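Local coordinates for protein apoptosis regulator Bcl-2 homolog (Murid herpesvirus 4, PDB 4MI8) that protects against apoptosis, interacts with host BAK1 and BAX, and blocks starvation-induced autophagy by binding host BECN1, supporting viral latency and chronic infection, at residues 8-11 against 12-16; 16-19 against 20-24; 65-68 against 69-73; 87-90 against 91-95; 114-117 against 118-122. All blocks are in the same frame, centred on the assembly; numbering follows the deposited sequence.

Interaction 1: residues 8-11 against 12-16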
loop_
_atom_site.group_PDB
_atom_site.type_symbol
_atom_site.label_atom_id
_atom_site.label_comp_id
_atom_site.label_asym_id
_atom_site.label_seq_id
_atom_site.Cartn_x
_atom_site.Cartn_y
_atom_site.Cartn_z
ATOM N N GLY A 8 4.985 -11.778 10.176
ATOM C CA GLY A 8 4.432 -11.971 8.871
ATOM C C GLY A 8 3.021 -12.456 8.962
ATOM O O GLY A 8 2.205 -12.128 8.138
ATOM N N THR A 9 2.740 -13.245 9.977
ATOM C CA THR A 9 1.410 -13.767 10.176
ATOM C C THR A 9 0.444 -12.643 10.454
ATOM O O THR A 9 -0.615 -12.576 9.900
ATOM C CB THR A 9 1.366 -14.731 11.368
ATOM O OG1 THR A 9 2.376 -15.725 11.228
ATOM C CG2 THR A 9 0.063 -15.383 11.445
ATOM N N TYR A 10 0.812 -11.779 11.359
ATOM C CA TYR A 10 -0.000 -10.612 11.681
ATOM C C TYR A 10 -0.195 -9.687 10.463
ATOM O O TYR A 10 -1.309 -9.178 10.204
ATOM C CB TYR A 10 0.595 -9.840 12.844
ATOM C CG TYR A 10 -0.307 -8.724 13.219
ATOM C CD1 TYR A 10 -1.591 -8.984 13.707
ATOM C CD2 TYR A 10 0.065 -7.416 12.987
ATOM C CE1 TYR A 10 -2.469 -7.952 13.993
ATOM C CE2 TYR A 10 -0.791 -6.377 13.289
ATOM C CZ TYR A 10 -2.053 -6.643 13.784
ATOM O OH TYR A 10 -2.901 -5.606 14.074
ATOM N N TRP A 11 0.876 -9.506 9.700
ATOM C CA TRP A 11 0.868 -8.607 8.597
ATOM C C TRP A 11 0.028 -9.092 7.470
ATOM O O TRP A 11 -0.612 -8.262 6.822
ATOM C CB TRP A 11 2.282 -8.360 8.129
ATOM C CG TRP A 11 2.908 -7.163 8.812
ATOM C CD1 TRP A 11 3.830 -7.167 9.854
ATOM C CD2 TRP A 11 2.631 -5.733 8.529
ATOM N NE1 TRP A 11 4.150 -5.864 10.230
ATOM C CE2 TRP A 11 3.483 -4.958 9.454
ATOM C CE3 TRP A 11 1.828 -5.042 7.588
ATOM C CZ2 TRP A 11 3.502 -3.555 9.438
ATOM C CZ3 TRP A 11 1.842 -3.634 7.596
ATOM C CH2 TRP A 11 2.655 -2.910 8.498
ATOM N N ALA A 12 -0.019 -10.420 7.239
ATOM C CA ALA A 12 -0.924 -11.007 6.252
ATOM C C ALA A 12 -2.365 -10.665 6.596
ATOM O O ALA A 12 -3.165 -10.336 5.729
ATOM C CB ALA A 12 -0.761 -12.557 6.193
ATOM N N THR A 13 -2.716 -10.793 7.862
ATOM C CA THR A 13 -4.053 -10.396 8.337
ATOM C C THR A 13 -4.338 -8.897 8.086
ATOM O O THR A 13 -5.419 -8.492 7.590
ATOM C CB THR A 13 -4.162 -10.699 9.852
ATOM O OG1 THR A 13 -4.194 -12.113 9.981
ATOM C CG2 THR A 13 -5.431 -10.138 10.494
ATOM N N LEU A 14 -3.338 -8.089 8.425
ATOM C CA LEU A 14 -3.468 -6.650 8.413
ATOM C C LEU A 14 -3.602 -6.185 6.957
ATOM O O LEU A 14 -4.446 -5.316 6.626
ATOM C CB LEU A 14 -2.178 -6.083 9.047
ATOM C CG LEU A 14 -2.162 -4.578 9.110
ATOM C CD1 LEU A 14 -3.549 -4.056 9.587
ATOM C CD2 LEU A 14 -0.950 -4.113 9.980
ATOM N N ILE A 15 -2.820 -6.783 6.054
ATOM C CA ILE A 15 -2.939 -6.402 4.646
ATOM C C ILE A 15 -4.330 -6.673 4.044
ATOM O O ILE A 15 -4.929 -5.848 3.238
ATOM C CB ILE A 15 -1.796 -7.047 3.819
ATOM C CG1 ILE A 15 -0.434 -6.381 4.176
ATOM C CG2 ILE A 15 -2.057 -6.813 2.330
ATOM C CD1 ILE A 15 0.778 -7.260 4.008
ATOM N N THR A 16 -4.864 -7.861 4.379
ATOM C CA THR A 16 -6.166 -8.212 3.846
ATOM C C THR A 16 -7.221 -7.265 4.455
ATOM O O THR A 16 -8.129 -6.821 3.760
ATOM C CB THR A 16 -6.535 -9.629 4.279
ATOM O OG1 THR A 16 -5.512 -10.546 3.873
ATOM C CG2 THR A 16 -7.945 -10.053 3.677
#
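Leu14 holds CG trans to its own amide nitrogen (chi1 -180°), which sends its isobutyl group back along the helix toward Tyr10 and Trp11. Trp11, one turn earlier, stands at chi1 -91°, well off a staggered position, and this lays its indole beside the leucine, the two side chains pointing the same way. Leu14 CD2 does the work: it sits over one face of the Trp11 indole, shifted toward the rim, 3.9 Å from the centroid of the six-membered ring and 20° off the ring normal, a CH-pi contact. The same methyl meets Tyr10 CE2 at 4.0 Å, so CD2 is wedged between the two aromatic side chains. Ile15 takes a different part of the indole: its CG1 comes near the ring plane at the edge, 4.3 Å from Trp11 CE3.

Underneath run the usual i to i+4 backbone bonds of an alpha-helix. Ile15 N bonds to Trp11 O at 2.8 Å and Leu14 N to Tyr10 O at 2.9 Å, whereas the link from Thr13 N to Thr9 O is weak.

The Tyr10 hydroxyl is hydrogen-bonded to Asp38, which ties this end of helix 8-23 to helix 33-56. Trp11 points into the core, where its rings meet Phe124 of helix 111-126 and Phe133, and its side chain also touches Phe93 of helix 86-103 and Ile42 of helix 33-56.

Interaction 2: residues 16-19 against 20-24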
loop_
_atom_site.group_PDB
_atom_site.type_symbol
_atom_site.label_atom_id
_atom_site.label_comp_id
_atom_site.label_asym_id
_atom_site.label_seq_id
_atom_site.Cartn_x
_atom_site.Cartn_y
_atom_site.Cartn_z
ATOM N N THR A 16 -4.864 -7.861 4.379
ATOM C CA THR A 16 -6.166 -8.212 3.846
ATOM C C THR A 16 -7.221 -7.265 4.455
ATOM O O THR A 16 -8.129 -6.821 3.760
ATOM C CB THR A 16 -6.535 -9.629 4.279
ATOM O OG1 THR A 16 -5.512 -10.546 3.873
ATOM C CG2 THR A 16 -7.945 -10.053 3.677
ATOM N N ALA A 17 -7.126 -6.971 5.758
ATOM C CA ALA A 17 -8.123 -6.093 6.392
ATOM C C ALA A 17 -7.962 -4.698 5.791
ATOM O O ALA A 17 -8.970 -4.035 5.521
ATOM C CB ALA A 17 -7.923 -6.096 7.875
ATOM N N PHE A 18 -6.714 -4.324 5.425
ATOM C CA PHE A 18 -6.452 -3.007 4.802
ATOM C C PHE A 18 -7.158 -2.963 3.468
ATOM O O PHE A 18 -7.897 -2.011 3.227
ATOM C CB PHE A 18 -4.984 -2.738 4.592
ATOM C CG PHE A 18 -4.691 -1.507 3.746
ATOM C CD1 PHE A 18 -4.738 -0.209 4.294
ATOM C CD2 PHE A 18 -4.390 -1.635 2.365
ATOM C CE1 PHE A 18 -4.421 0.907 3.487
ATOM C CE2 PHE A 18 -4.077 -0.534 1.579
ATOM C CZ PHE A 18 -4.096 0.743 2.128
ATOM N N LEU A 19 -6.938 -3.968 2.617
ATOM C CA LEU A 19 -7.573 -4.005 1.267
ATOM C C LEU A 19 -9.125 -4.111 1.328
ATOM O O LEU A 19 -9.837 -3.481 0.514
ATOM C CB LEU A 19 -7.010 -5.129 0.423
ATOM C CG LEU A 19 -5.489 -5.045 0.175
ATOM C CD1 LEU A 19 -5.002 -6.351 -0.499
ATOM C CD2 LEU A 19 -5.175 -3.907 -0.773
ATOM N N LYS A 20 -9.643 -4.897 2.260
ATOM C CA LYS A 20 -11.111 -5.072 2.360
ATOM C C LYS A 20 -11.701 -3.748 2.806
ATOM O O LYS A 20 -12.740 -3.311 2.259
ATOM C CB LYS A 20 -11.523 -6.198 3.327
ATOM C CG LYS A 20 -11.063 -7.585 2.904
ATOM C CD LYS A 20 -11.586 -8.719 3.810
ATOM C CE LYS A 20 -11.229 -10.058 3.154
ATOM N NZ LYS A 20 -11.475 -11.358 3.926
ATOM N N THR A 21 -11.025 -3.081 3.759
ATOM C CA THR A 21 -11.510 -1.779 4.261
ATOM C C THR A 21 -11.546 -0.756 3.147
ATOM O O THR A 21 -12.548 -0.101 3.006
ATOM C CB THR A 21 -10.701 -1.218 5.472
ATOM O OG1 THR A 21 -10.778 -2.088 6.614
ATOM C CG2 THR A 21 -11.236 0.114 5.910
ATOM N N VAL A 22 -10.473 -0.586 2.365
ATOM C CA VAL A 22 -10.451 0.450 1.341
ATOM C C VAL A 22 -11.328 0.036 0.158
ATOM O O VAL A 22 -11.805 0.886 -0.625
ATOM C CB VAL A 22 -9.021 0.843 0.850
ATOM C CG1 VAL A 22 -8.121 1.283 2.015
ATOM C CG2 VAL A 22 -8.365 -0.276 0.039
ATOM N N SER A 23 -11.559 -1.274 0.013
ATOM C CA SER A 23 -12.569 -1.762 -0.942
ATOM C C SER A 23 -14.019 -1.708 -0.429
ATOM O O SER A 23 -14.967 -1.903 -1.191
ATOM C CB SER A 23 -12.225 -3.166 -1.400
ATOM O OG SER A 23 -11.030 -3.088 -2.128
ATOM N N LYS A 24 -14.189 -1.431 0.860
ATOM C CA LYS A 24 -15.526 -1.352 1.457
ATOM C C LYS A 24 -16.236 -2.708 1.404
ATOM O O LYS A 24 -17.399 -2.767 1.030
ATOM C CB LYS A 24 -16.382 -0.281 0.766
ATOM C CG LYS A 24 -15.840 1.122 0.913
ATOM C CD LYS A 24 -16.340 1.942 -0.269
ATOM C CE LYS A 24 -16.514 3.439 0.041
ATOM N NZ LYS A 24 -17.949 3.829 0.278
#
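Lys20 runs back over Thr16. Lys20 CB starts 3.5 Å from Thr16 O, and Lys20 CG, set beside the lysine's own backbone N (chi1 -64°), comes to 3.2 Å from that same oxygen. From there the chain is extended and runs alongside the threonine: CD passes Thr16 CG2, Lys20 CE presses on that methyl at 3.3 Å, tighter than usual van der Waals contact, and Lys20 NZ ends 3.8 Å from Thr16 CG2. The aliphatic part of the lysine thus covers the methyl branch, while Thr16 OG1 is engaged by Asn117 ND2.

Two carbonyls farther on are each gripped twice. Ala17 O accepts from Thr21 N and from Thr21 OG1, the hydroxyl 2.9 Å from Ala17 O and 37° out of the carbonyl plane, with the two donors on opposite faces. Leu19 O likewise takes Ser23 N and Ser23 OG from opposite faces, the hydroxyl less far out of the plane. Val22 CG1 lies over one face of the Phe18 ring, offset toward the rim, 4.2 Å from its centroid, a CH-pi contact. Lys24, at positive phi, closes the helix in a Schellman motif.

Helix 8-23 is clasped on several sides. Ala17 and Phe18 lie against helix 33-56, the Phe18 ring also meets Phe93 of helix 86-103 edge-to-face, and Leu19 packs on Leu116 and Met120 of helix 111-126.

Interaction 3: residues 65-68 against 69-73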
loop_
_atom_site.group_PDB
_atom_site.type_symbol
_atom_site.label_atom_id
_atom_site.label_comp_id
_atom_site.label_asym_id
_atom_site.label_seq_id
_atom_site.Cartn_x
_atom_site.Cartn_y
_atom_site.Cartn_z
ATOM N N LEU A 65 -0.964 2.065 -13.649
ATOM C CA LEU A 65 -1.571 1.011 -12.852
ATOM C C LEU A 65 -2.778 0.345 -13.509
ATOM O O LEU A 65 -3.244 -0.680 -13.029
ATOM C CB LEU A 65 -2.059 1.601 -11.530
ATOM C CG LEU A 65 -1.268 1.390 -10.248
ATOM C CD1 LEU A 65 0.190 0.997 -10.446
ATOM C CD2 LEU A 65 -1.429 2.676 -9.485
ATOM N N LYS A 66 -3.331 0.947 -14.554
ATOM C CA LYS A 66 -4.307 0.234 -15.349
ATOM C C LYS A 66 -3.738 -1.135 -15.721
ATOM O O LYS A 66 -4.494 -2.051 -15.897
ATOM C CB LYS A 66 -4.693 1.012 -16.610
ATOM C CG LYS A 66 -3.560 1.249 -17.609
ATOM C CD LYS A 66 -4.042 1.873 -18.924
ATOM C CE LYS A 66 -4.516 3.313 -18.727
ATOM N NZ LYS A 66 -4.041 4.269 -19.783
ATOM N N ASN A 67 -2.417 -1.279 -15.810
ATOM C CA ASN A 67 -1.818 -2.574 -16.159
ATOM C C ASN A 67 -1.162 -3.291 -14.999
ATOM O O ASN A 67 -0.239 -4.076 -15.193
ATOM C CB ASN A 67 -0.792 -2.415 -17.267
ATOM C CG ASN A 67 -1.157 -1.318 -18.248
ATOM O OD1 ASN A 67 -2.338 -1.107 -18.540
ATOM N ND2 ASN A 67 -0.143 -0.610 -18.766
ATOM N N TRP A 68 -1.645 -3.013 -13.792
ATOM C CA TRP A 68 -1.131 -3.609 -12.566
ATOM C C TRP A 68 -1.045 -5.091 -12.690
ATOM O O TRP A 68 -0.129 -5.725 -12.163
ATOM C CB TRP A 68 -2.038 -3.263 -11.405
ATOM C CG TRP A 68 -3.342 -4.034 -11.370
ATOM C CD1 TRP A 68 -4.545 -3.683 -11.973
ATOM C CD2 TRP A 68 -3.630 -5.289 -10.634
ATOM N NE1 TRP A 68 -5.511 -4.601 -11.679
ATOM C CE2 TRP A 68 -5.039 -5.586 -10.878
ATOM C CE3 TRP A 68 -2.892 -6.138 -9.833
ATOM C CZ2 TRP A 68 -5.658 -6.712 -10.358
ATOM C CZ3 TRP A 68 -3.520 -7.260 -9.298
ATOM C CH2 TRP A 68 -4.876 -7.542 -9.551
ATOM N N LYS A 69 -2.018 -5.663 -13.384
ATOM C CA LYS A 69 -2.022 -7.097 -13.686
ATOM C C LYS A 69 -0.645 -7.792 -13.894
ATOM O O LYS A 69 -0.293 -8.699 -13.114
ATOM C CB LYS A 69 -2.969 -7.378 -14.847
ATOM C CG LYS A 69 -4.458 -7.318 -14.481
ATOM C CD LYS A 69 -4.947 -8.382 -13.498
ATOM C CE LYS A 69 -4.056 -9.623 -13.365
ATOM N NZ LYS A 69 -3.099 -9.424 -12.225
ATOM N N ARG A 70 0.122 -7.350 -14.906
ATOM C CA ARG A 70 1.453 -7.902 -15.209
ATOM C C ARG A 70 2.613 -7.102 -14.612
ATOM O O ARG A 70 3.685 -7.647 -14.386
ATOM C CB ARG A 70 1.622 -8.052 -16.733
ATOM C CG ARG A 70 2.837 -8.885 -17.194
ATOM C CD ARG A 70 2.740 -9.474 -18.624
ATOM N NE ARG A 70 4.052 -9.882 -19.168
ATOM C CZ ARG A 70 4.267 -10.558 -20.302
ATOM N NH1 ARG A 70 3.269 -10.950 -21.074
ATOM N NH2 ARG A 70 5.500 -10.863 -20.671
ATOM N N ASP A 71 2.373 -5.816 -14.328
ATOM C CA ASP A 71 3.414 -4.865 -13.913
ATOM C C ASP A 71 3.522 -4.570 -12.426
ATOM O O ASP A 71 4.491 -3.905 -12.002
ATOM C CB ASP A 71 3.190 -3.514 -14.599
ATOM C CG ASP A 71 3.130 -3.620 -16.123
ATOM O OD1 ASP A 71 3.435 -4.699 -16.692
ATOM O OD2 ASP A 71 2.766 -2.600 -16.754
ATOM N N LEU A 72 2.533 -5.000 -11.631
ATOM C CA LEU A 72 2.505 -4.571 -10.244
ATOM C C LEU A 72 3.784 -4.977 -9.563
ATOM O O LEU A 72 4.389 -4.172 -8.871
ATOM C CB LEU A 72 1.269 -5.051 -9.453
ATOM C CG LEU A 72 0.936 -4.182 -8.208
ATOM C CD1 LEU A 72 1.128 -2.675 -8.439
ATOM C CD2 LEU A 72 -0.471 -4.421 -7.717
ATOM N N SER A 73 4.229 -6.203 -9.789
ATOM C CA SER A 73 5.407 -6.697 -9.066
ATOM C C SER A 73 6.699 -5.981 -9.516
ATOM O O SER A 73 7.710 -5.901 -8.774
ATOM C CB SER A 73 5.526 -8.219 -9.181
ATOM O OG SER A 73 5.198 -8.665 -10.492
#
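One face of the Trp68 indole is covered by its own neighbour, Lys69. The backbone N of Lys69 lies over this face near the pyrrole part, and the side chain then curls across the benzo part. Lys69 CD lies 3.6 Å from Trp68 CZ2, and Lys69 NZ stands 3.9 Å from the centroid of the six-membered ring, 21° off its normal, a cation-pi contact. Bends at chi2, chi3 and chi4 fold the lysine over the ring instead of letting it extend. In the indole plane, at the edge, lies Leu65 O, and Leu72 CD2 approaches Trp68 CE3 obliquely at 3.6 Å. The Trp68 ring takes this place because CG sits between the backbone N and the carbonyl carbon (chi1 75°).

A second pair of side chains, both flat-ended, is Asn67 and Asp71, side by side with amide and carboxylate planes 85° apart; Asp71 OD2 meets the aliphatic CB of Asn67 at 3.6 Å. The backbone does the joining here. Asn67 O accepts from Asp71 N at 3.3 Å and weakly from Arg70 N, and Trp68 O takes Leu72 N at 2.8 Å.

Asn67 holds the N-cap position of helix 68-81 without a capping bond from its side chain. This is the loop-to-helix entry into one wall of the Bcl-2 fold's BH3-binding groove, where Leu65 packs on an apolar side chain of the bound Beclin 1 peptide.

Interaction 4: residues 87-90 against 91-95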
loop_
_atom_site.group_PDB
_atom_site.type_symbol
_atom_site.label_atom_id
_atom_site.label_comp_id
_atom_site.label_asym_id
_atom_site.label_seq_id
_atom_site.Cartn_x
_atom_site.Cartn_y
_atom_site.Cartn_z
ATOM N N GLY A 87 8.582 5.057 4.483
ATOM C CA GLY A 87 7.968 5.896 3.492
ATOM C C GLY A 87 7.777 5.154 2.191
ATOM O O GLY A 87 6.761 5.383 1.476
ATOM N N ARG A 88 8.743 4.276 1.825
ATOM C CA ARG A 88 8.548 3.414 0.629
ATOM C C ARG A 88 7.436 2.422 0.897
ATOM O O ARG A 88 6.534 2.140 0.058
ATOM C CB ARG A 88 9.848 2.705 0.222
ATOM C CG ARG A 88 11.026 3.596 -0.167
ATOM C CD ARG A 88 10.683 4.505 -1.356
ATOM N NE ARG A 88 11.811 5.414 -1.614
ATOM C CZ ARG A 88 12.853 5.092 -2.400
ATOM N NH1 ARG A 88 12.900 3.898 -3.019
ATOM N NH2 ARG A 88 13.854 5.958 -2.574
ATOM N N ILE A 89 7.462 1.839 2.077
ATOM C CA ILE A 89 6.303 1.038 2.455
ATOM C C ILE A 89 4.932 1.777 2.378
ATOM O O ILE A 89 3.913 1.202 1.888
ATOM C CB ILE A 89 6.504 0.464 3.839
ATOM C CG1 ILE A 89 7.809 -0.389 3.746
ATOM C CG2 ILE A 89 5.223 -0.318 4.245
ATOM C CD1 ILE A 89 8.229 -1.077 5.019
ATOM N N VAL A 90 4.859 3.025 2.843
ATOM C CA VAL A 90 3.585 3.671 2.773
ATOM C C VAL A 90 3.183 3.849 1.295
ATOM O O VAL A 90 2.064 3.670 0.937
ATOM C CB VAL A 90 3.677 5.066 3.413
ATOM C CG1 VAL A 90 2.411 5.891 3.092
ATOM C CG2 VAL A 90 3.969 4.930 4.904
ATOM N N GLY A 91 4.122 4.180 0.429
ATOM C CA GLY A 91 3.865 4.267 -1.024
ATOM C C GLY A 91 3.320 2.941 -1.608
ATOM O O GLY A 91 2.403 2.951 -2.471
ATOM N N PHE A 92 3.921 1.810 -1.178
ATOM C CA PHE A 92 3.473 0.463 -1.536
ATOM C C PHE A 92 1.965 0.310 -1.178
ATOM O O PHE A 92 1.106 -0.190 -1.971
ATOM C CB PHE A 92 4.405 -0.512 -0.792
ATOM C CG PHE A 92 3.869 -1.929 -0.613
ATOM C CD1 PHE A 92 3.102 -2.244 0.480
ATOM C CD2 PHE A 92 4.332 -2.987 -1.441
ATOM C CE1 PHE A 92 2.731 -3.574 0.726
ATOM C CE2 PHE A 92 3.935 -4.314 -1.218
ATOM C CZ PHE A 92 3.130 -4.609 -0.116
ATOM N N PHE A 93 1.627 0.713 0.028
ATOM C CA PHE A 93 0.230 0.567 0.398
ATOM C C PHE A 93 -0.628 1.510 -0.386
ATOM O O PHE A 93 -1.796 1.200 -0.607
ATOM C CB PHE A 93 0.033 0.772 1.917
ATOM C CG PHE A 93 0.314 -0.482 2.732
ATOM C CD1 PHE A 93 -0.583 -1.571 2.685
ATOM C CD2 PHE A 93 1.511 -0.604 3.516
ATOM C CE1 PHE A 93 -0.299 -2.731 3.404
ATOM C CE2 PHE A 93 1.804 -1.826 4.232
ATOM C CZ PHE A 93 0.922 -2.864 4.179
ATOM N N ASP A 94 -0.124 2.694 -0.754
ATOM C CA ASP A 94 -1.025 3.670 -1.461
ATOM C C ASP A 94 -1.218 3.195 -2.853
ATOM O O ASP A 94 -2.254 3.483 -3.499
ATOM C CB ASP A 94 -0.365 5.051 -1.565
ATOM C CG ASP A 94 -1.336 6.125 -1.994
ATOM O OD1 ASP A 94 -2.553 6.004 -1.667
ATOM O OD2 ASP A 94 -0.917 7.146 -2.625
ATOM N N VAL A 95 -0.182 2.545 -3.414
ATOM C CA VAL A 95 -0.435 1.895 -4.735
ATOM C C VAL A 95 -1.554 0.860 -4.651
ATOM O O VAL A 95 -2.508 0.856 -5.496
ATOM C CB VAL A 95 0.835 1.288 -5.329
ATOM C CG1 VAL A 95 0.458 0.371 -6.489
ATOM C CG2 VAL A 95 1.841 2.447 -5.640
#
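Arg88 and Phe92 lie one turn apart on helix 86-103, the buried central helix of the Bcl-2 fold, and Gly87-Arg88 is the Gly-Arg pair of its BH1 motif. Backbone bonds come first: Phe92 N reaches Arg88 O at 2.9 Å, nearly along the C=O axis, and Gly91 N to Gly87 O, Phe93 N to Ile89 O and Asp94 N to Val90 O complete an unbroken alpha-helical series.

Among charged groups, the Arg88 guanidinium finds its partners outside these two segments: NE makes a salt bridge to an acidic side chain of the bound Beclin 1 peptide, while NH2 forms a salt bridge with Asp82 and NH1 a hydrogen bond to Leu79 O. Asp94 is likewise held by several partners, in salt bridges to Arg50 and Arg97 and a hydrogen bond with Tyr61 OH.

The apolar contacts centre on Phe93. With CG beside its own backbone N (chi1 -83°), the ring runs alongside Ile89, pointing the same way, and the adjacent Phe92 ring puts its edge to one face of it, Phe92 CD1 3.8 Å above the Phe93 plane. Ile89 completes the contact with a single branch, its methyl CG2, 3.7 Å from Phe93 CE2.

Interaction 5: residues 114-117 against 118-122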
loop_
_atom_site.group_PDB
_atom_site.type_symbol
_atom_site.label_atom_id
_atom_site.label_comp_id
_atom_site.label_asym_id
_atom_site.label_seq_id
_atom_site.Cartn_x
_atom_site.Cartn_y
_atom_site.Cartn_z
ATOM N N GLU A 114 -8.368 -10.576 -4.479
ATOM C CA GLU A 114 -7.640 -11.681 -3.845
ATOM C C GLU A 114 -6.266 -11.810 -4.426
ATOM O O GLU A 114 -5.342 -12.111 -3.734
ATOM C CB GLU A 114 -8.429 -13.004 -3.931
ATOM C CG GLU A 114 -9.485 -13.110 -2.810
ATOM C CD GLU A 114 -10.566 -14.199 -3.020
ATOM O OE1 GLU A 114 -10.692 -14.770 -4.145
ATOM O OE2 GLU A 114 -11.315 -14.490 -2.048
ATOM N N LEU A 115 -6.145 -11.520 -5.707
ATOM C CA LEU A 115 -4.874 -11.531 -6.443
ATOM C C LEU A 115 -3.978 -10.347 -6.043
ATOM O O LEU A 115 -2.763 -10.479 -5.777
ATOM C CB LEU A 115 -5.232 -11.389 -7.909
ATOM C CG LEU A 115 -4.354 -12.100 -8.890
ATOM C CD1 LEU A 115 -4.620 -13.617 -8.781
ATOM C CD2 LEU A 115 -4.721 -11.490 -10.243
ATOM N N LEU A 116 -4.593 -9.175 -5.979
ATOM C CA LEU A 116 -3.936 -7.987 -5.380
ATOM C C LEU A 116 -3.403 -8.299 -3.961
ATOM O O LEU A 116 -2.230 -8.034 -3.645
ATOM C CB LEU A 116 -4.902 -6.797 -5.373
ATOM C CG LEU A 116 -4.256 -5.516 -4.836
ATOM C CD1 LEU A 116 -3.042 -5.088 -5.675
ATOM C CD2 LEU A 116 -5.351 -4.457 -4.744
ATOM N N ASN A 117 -4.269 -8.899 -3.137
ATOM C CA ASN A 117 -3.909 -9.324 -1.782
ATOM C C ASN A 117 -2.654 -10.169 -1.757
ATOM O O ASN A 117 -1.704 -9.810 -1.064
ATOM C CB ASN A 117 -5.072 -10.034 -1.140
ATOM C CG ASN A 117 -4.929 -10.194 0.407
ATOM O OD1 ASN A 117 -3.919 -9.911 1.015
ATOM N ND2 ASN A 117 -5.956 -10.686 1.012
ATOM N N ASP A 118 -2.647 -11.261 -2.560
ATOM C CA ASP A 118 -1.583 -12.248 -2.616
ATOM C C ASP A 118 -0.284 -11.635 -2.985
ATOM O O ASP A 118 0.737 -11.821 -2.298
ATOM C CB ASP A 118 -1.892 -13.350 -3.658
ATOM C CG ASP A 118 -2.969 -14.298 -3.199
ATOM O OD1 ASP A 118 -3.463 -14.101 -2.063
ATOM O OD2 ASP A 118 -3.322 -15.238 -3.966
ATOM N N CYS A 119 -0.317 -10.950 -4.122
ATOM C CA CYS A 119 0.824 -10.202 -4.627
ATOM C C CYS A 119 1.397 -9.274 -3.522
ATOM O O CYS A 119 2.627 -9.407 -3.156
ATOM C CB CYS A 119 0.413 -9.374 -5.853
ATOM S SG CYS A 119 1.689 -8.191 -6.393
ATOM N N MET A 120 0.525 -8.413 -2.937
ATOM C CA MET A 120 1.044 -7.481 -1.894
ATOM C C MET A 120 1.552 -8.261 -0.713
ATOM O O MET A 120 2.611 -7.931 -0.175
ATOM C CB MET A 120 0.017 -6.435 -1.442
ATOM C CG MET A 120 -0.242 -5.374 -2.492
ATOM S SD MET A 120 -1.529 -4.219 -1.920
ATOM C CE MET A 120 -0.574 -3.362 -0.655
ATOM N N THR A 121 0.813 -9.288 -0.306
ATOM C CA THR A 121 1.198 -10.104 0.841
ATOM C C THR A 121 2.470 -10.901 0.566
ATOM O O THR A 121 3.288 -11.108 1.463
ATOM C CB THR A 121 0.074 -11.076 1.244
ATOM O OG1 THR A 121 -1.124 -10.338 1.517
ATOM C CG2 THR A 121 0.471 -11.866 2.481
ATOM N N HIS A 122 2.631 -11.347 -0.675
ATOM C CA HIS A 122 3.787 -12.134 -1.059
ATOM C C HIS A 122 5.018 -11.284 -1.184
ATOM O O HIS A 122 6.154 -11.776 -1.012
ATOM C CB HIS A 122 3.522 -12.868 -2.368
ATOM C CG HIS A 122 2.444 -13.921 -2.269
ATOM N ND1 HIS A 122 1.753 -14.351 -3.340
ATOM C CD2 HIS A 122 1.951 -14.626 -1.173
ATOM C CE1 HIS A 122 0.863 -15.285 -2.953
ATOM N NE2 HIS A 122 0.986 -15.453 -1.626
#
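Asn117 and Thr121 form the close-packed flank of helix 111-126, an amphipathic helix of the Bcl-2 bundle whose inner side faces helices 8-23, 68-81 and 86-103. Thr121 grips Asn117 O twice. Thr121 N lies 2.7 Å from Asn117 O (N-H...O angle 159°), and Thr121 OG1 is equally close to Asn117 O but 50° above the carbonyl plane. The threonine can do this because OG1 is set beside its own backbone N (chi1 -57°). The two side chains lie side by side and point the same way, which also brings Asn117 OD1 to 2.9 Å from Thr121 OG1. The other end of the amide is engaged too, ND2 finding its partner in Thr16 of helix 8-23.

Next to this polar pair, Leu116 and Met120 lie side by side in the core, Leu116 CD1 4.1 Å from Met120 SD. Phe92 and Phe93 of helix 86-103 pack on the methionine, and Leu72 of helix 68-81 on the leucine.

Things are looser on the outer side. Leu115, exposed though it touches Lys69 of helix 68-81, meets Cys119 chiefly through the bond from Cys119 N to Leu115 O, 3.0 Å long. The Glu114 carboxylate does not meet the following turn and lies close to the like-charged Glu111. What joins Glu114 to Asp118 is the backbone bond, 3.1 Å from Asp118 N to Glu114 O, and Asp118 OD1 sits just 3.2 Å from that same Glu114 O, an acceptor beside an acceptor.

How the interactions relate
The five contacts come in chain order, the first two overlapping at Thr16 on helix 8-23, followed by 3 at the start of helix 68-81, 4 on helix 86-103 and 5 on helix 111-126. Interaction 4 lies deepest, its centre about 6 Å from that of the chain. Its Phe93 touches Trp11 and Ile15 of interaction 1, Phe18 of interaction 2 and Met120 of interaction 5. Interaction 5 also bridges outward, to Thr16 on one side and to Lys69 and Leu72 on the other. Interactions 1 and 3 stay apart, their centres about 22 Å from each other. The bound Beclin 1 peptide contacts residues of interactions 3 and 4, so both contribute to the BH3-binding groove.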